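Local coordinates for imidazoleglycerol-phosphate dehydratase (Pyrococcus furiosus, PDB 5DNL), which catalyses the dehydration of D-erythro-imidazoleglycerol phosphate to imidazoleacetol phosphate, the sixth step of histidine biosynthesis, and carries manganese at its active site, at the interface of chains A and B and the interface of chains A and C. Sequence-based numbering; all coordinates share one arbitrary frame. Chains: chain A/B/C, Imidazoleglycerol-phosphate dehydratase.

Contact 1: the interface of chains A and B. Residues chain A 98, 133; chain B 84-85.
A:Arg98 lays its side chain at about a right angle across that of B:Asp85, and the two meet in a salt bridge between subunits. The touching atoms are the guanidinium NE and the carboxylate OD1, 2.8 Å apart. NE reaches OD1 on its syn side, tilted somewhat from both flat groups, whose planes stand 64° apart, rather than in the flat, two-pronged pairing of an arginine end with a carboxylate. A bend at chi3 (-70°) of the arginine turns NE toward the acid, while CD lies 3.5 Å from the same OD1. NH2 points past the carboxylate toward CG of B:Met84, a loose, outlying contact. Two waters fill the corner between A:Thr133 and the acid. Water 2 lies 3.1 Å from NH2 of A:Arg98 and also bonds to OG1 of A:Thr133 and to the backbone N of B:Asp85. Water 1 links the same threonine hydroxyl to OD1, 2.6 Å from that oxygen, and to the backbone O of A:Arg98. OD1 thus collects the arginine and both waters, which should fix the rotation of the carboxylate. A:Thr133 keeps OG1 beside its own backbone N (chi1 -53°), facing the waters, and sends methyl CG2 the other way, against the backbone of B:Asp85, 3.6 Å from its O. A:Arg98 also belongs to the pocket of the phosphonate inhibitor, so the acid is likely to help hold this arginine in place for the ligand. B:Asp85 sits in the tight turn joining strands 77-84 and 87-94; A:Arg98 lies in the loop before strand 100-104, and A:Thr133 opens strand 133-140.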
loop_
_atom_site.group_PDB
_atom_site.type_symbol
_atom_site.label_atom_id
_atom_site.label_comp_id
_atom_site.label_asym_id
_atom_site.label_seq_id
_atom_site.Cartn_x
_atom_site.Cartn_y
_atom_site.Cartn_z
ATOM N N ARG A 98 42.199 -8.582 16.109
ATOM C CA ARG A 98 40.799 -8.946 16.298
ATOM C C ARG A 98 40.227 -9.338 14.935
ATOM O O ARG A 98 39.661 -8.492 14.237
ATOM C CB ARG A 98 39.973 -7.798 16.902
ATOM C CG ARG A 98 40.329 -7.447 18.331
ATOM C CD ARG A 98 39.335 -6.454 18.917
ATOM N NE ARG A 98 39.421 -5.127 18.335
ATOM C CZ ARG A 98 40.035 -4.068 18.880
ATOM N NH1 ARG A 98 40.628 -4.136 20.069
ATOM N NH2 ARG A 98 40.025 -2.912 18.247
ATOM N N THR A 133 41.193 -6.331 11.375
ATOM C CA THR A 133 39.863 -5.845 11.019
ATOM C C THR A 133 39.933 -5.299 9.599
ATOM O O THR A 133 40.718 -4.400 9.336
ATOM C CB THR A 133 39.490 -4.688 11.979
ATOM O OG1 THR A 133 39.644 -5.090 13.356
ATOM C CG2 THR A 133 38.079 -4.191 11.755
ATOM N N MET B 84 36.518 0.175 14.003
ATOM C CA MET B 84 36.662 -0.575 15.245
ATOM C C MET B 84 35.731 -1.766 15.170
ATOM O O MET B 84 34.512 -1.616 15.370
ATOM C CB MET B 84 36.389 0.255 16.486
ATOM C CG MET B 84 36.661 -0.590 17.735
ATOM S SD MET B 84 36.601 0.243 19.298
ATOM C CE MET B 84 37.854 1.457 18.959
ATOM N N ASP B 85 36.279 -2.949 14.879
ATOM C CA ASP B 85 35.481 -4.134 14.607
ATOM C C ASP B 85 34.352 -3.767 13.619
ATOM O O ASP B 85 34.650 -3.297 12.524
ATOM C CB ASP B 85 34.977 -4.735 15.919
ATOM C CG ASP B 85 36.109 -5.198 16.830
ATOM O OD1 ASP B 85 37.304 -5.033 16.475
ATOM O OD2 ASP B 85 35.792 -5.771 17.882
HETATM O O HOH W 1 37.842 -6.467 14.371
HETATM O O HOH W 2 39.317 -2.934 15.187
#

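Contact 2: the interface of chains A and C. Residues chain A 111, 143, 145-146; chain C 52-53, 117, 121.
C:His52 pushes its imidazole between A:Glu111, A:Asn143 and the paired histidines A:His145 and A:His146, bringing together the two HHXXE metal-binding motifs of this dehydratase family, one from each subunit. The ring is met edge-on, in its plane, by the A:Glu111 carboxylate. Its ND1 donates to OE1 over 2.7 Å in a nearly straight bond (169° at H), on the syn side of the oxygen. The extended side chain of C:His52, with CG anti to the backbone N (chi1 179°), carries the ring out from helix 51-69 to this edge. C:Ser117 approaches OE1 from the anti side and donates through OG, 2.8 Å away, so the oxygen is gripped from both sides. OG in turn accepts from ND2 of A:Asn143, also at 2.8 Å, making the serine hydroxyl a relay between amide and acid. The amide stands almost upright to the C:His52 ring, at 89°, and its OD1 accepts from the backbone N of A:His146 at the start of helix 144-162 while lying over one face of the A:His146 ring, toward its rim. OE2 of A:Glu111 accepts from ND1 of A:His145 at 2.8 Å, and water 3 joins this oxygen to the backbone N of C:His52. An alanine in place of A:Glu111 would leave ND1 of C:His52, ND1 of A:His145 and the C:Ser117 hydroxyl without this acceptor and would probably leave both rings less firmly oriented. C:His52 and C:Glu121 are manganese ligands. NE2 of A:His146 lies 3.3 Å from NE2 of C:His52 and 3.2 Å from OE1 of C:Glu121, a convergence consistent with a shared metal. The A:His146 and C:His52 rings meet edge-to-face, as do those of A:His145 and C:His53, whose NE2 atoms approach to 3.3 Å, as expected if they too converge on a manganese.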
loop_
_atom_site.group_PDB
_atom_site.type_symbol
_atom_site.label_atom_id
_atom_site.label_comp_id
_atom_site.label_asym_id
_atom_site.label_seq_id
_atom_site.Cartn_x
_atom_site.Cartn_y
_atom_site.Cartn_z
ATOM N N GLU A 111 30.609 -10.761 -13.994
ATOM C CA GLU A 111 31.638 -11.182 -14.930
ATOM C C GLU A 111 32.174 -12.547 -14.519
ATOM O O GLU A 111 32.499 -12.761 -13.339
ATOM C CB GLU A 111 32.770 -10.156 -14.909
ATOM C CG GLU A 111 33.808 -10.356 -15.996
ATOM C CD GLU A 111 34.720 -9.148 -16.123
ATOM O OE1 GLU A 111 34.193 -8.015 -16.258
ATOM O OE2 GLU A 111 35.946 -9.343 -16.022
ATOM N N ASN A 143 30.198 -2.597 -12.359
ATOM C CA ASN A 143 30.955 -3.639 -13.036
ATOM C C ASN A 143 31.746 -4.536 -12.075
ATOM O O ASN A 143 32.521 -4.050 -11.252
ATOM C CB ASN A 143 31.922 -3.009 -14.036
ATOM C CG ASN A 143 32.673 -4.032 -14.830
ATOM O OD1 ASN A 143 33.658 -4.576 -14.366
ATOM N ND2 ASN A 143 32.188 -4.339 -16.032
ATOM N N HIS A 145 34.347 -6.597 -12.326
ATOM C CA HIS A 145 35.812 -6.553 -12.412
ATOM C C HIS A 145 36.297 -5.243 -11.816
ATOM O O HIS A 145 37.267 -5.229 -11.042
ATOM C CB HIS A 145 36.200 -6.655 -13.891
ATOM C CG HIS A 145 37.658 -6.812 -14.187
ATOM N ND1 HIS A 145 38.082 -7.664 -15.180
ATOM C CD2 HIS A 145 38.763 -6.170 -13.746
ATOM C CE1 HIS A 145 39.397 -7.581 -15.301
ATOM N NE2 HIS A 145 39.834 -6.680 -14.450
ATOM N N HIS A 146 35.638 -4.135 -12.152
ATOM C CA HIS A 146 36.060 -2.828 -11.639
ATOM C C HIS A 146 35.925 -2.776 -10.107
ATOM O O HIS A 146 36.810 -2.274 -9.415
ATOM C CB HIS A 146 35.273 -1.698 -12.264
ATOM C CG HIS A 146 35.476 -1.570 -13.740
ATOM N ND1 HIS A 146 34.608 -0.867 -14.549
ATOM C CD2 HIS A 146 36.441 -2.063 -14.554
ATOM C CE1 HIS A 146 35.043 -0.908 -15.791
ATOM N NE2 HIS A 146 36.140 -1.641 -15.831
ATOM N N HIS C 52 37.525 -9.544 -20.095
ATOM C CA HIS C 52 37.209 -8.115 -19.955
ATOM C C HIS C 52 38.295 -7.268 -20.599
ATOM O O HIS C 52 37.996 -6.324 -21.325
ATOM C CB HIS C 52 37.069 -7.786 -18.488
ATOM C CG HIS C 52 36.778 -6.354 -18.141
ATOM N ND1 HIS C 52 35.814 -6.034 -17.210
ATOM C CD2 HIS C 52 37.346 -5.176 -18.506
ATOM C CE1 HIS C 52 35.813 -4.731 -17.004
ATOM N NE2 HIS C 52 36.720 -4.185 -17.786
ATOM N N HIS C 53 39.551 -7.591 -20.299
ATOM C CA HIS C 53 40.656 -6.831 -20.883
ATOM C C HIS C 53 40.615 -6.923 -22.420
ATOM O O HIS C 53 40.859 -5.945 -23.109
ATOM C CB HIS C 53 42.009 -7.297 -20.376
ATOM C CG HIS C 53 42.199 -7.139 -18.896
ATOM N ND1 HIS C 53 43.095 -7.907 -18.190
ATOM C CD2 HIS C 53 41.625 -6.316 -17.989
ATOM C CE1 HIS C 53 43.070 -7.568 -16.919
ATOM N NE2 HIS C 53 42.200 -6.590 -16.773
ATOM N N SER C 117 28.522 -6.739 -18.879
ATOM C CA SER C 117 29.857 -6.205 -18.521
ATOM C C SER C 117 30.755 -6.068 -19.742
ATOM O O SER C 117 31.365 -5.026 -19.978
ATOM C CB SER C 117 30.570 -7.096 -17.491
ATOM O OG SER C 117 31.994 -6.789 -17.414
ATOM N N GLU C 121 31.971 -2.668 -21.703
ATOM C CA GLU C 121 33.394 -2.331 -21.734
ATOM C C GLU C 121 33.927 -2.208 -23.165
ATOM O O GLU C 121 34.762 -1.331 -23.450
ATOM C CB GLU C 121 34.199 -3.281 -20.861
ATOM C CG GLU C 121 33.938 -3.010 -19.397
ATOM C CD GLU C 121 34.355 -1.615 -19.009
ATOM O OE1 GLU C 121 35.576 -1.333 -18.921
ATOM O OE2 GLU C 121 33.450 -0.765 -18.870
HETATM O O HOH W 3 37.282 -11.052 -17.626
#

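The centres of contact 1 and contact 2 lie about 31 Å apart, at opposite ends of chain A, and they share no residue. Strand 133-140 spans the gap: it begins in contact 1 and leads into the loop and helix 144-162 used in contact 2. Through them one subunit touches two different neighbours, as suits the 24-subunit assembly. Both contacts contain active-site residues, the arginine of the inhibitor pocket at contact 1 and metal-binding histidines at contact 2. Since each copy carries both histidine motifs and contact 2 joins one from each of two chains, a subunit probably contributes to more than one active site.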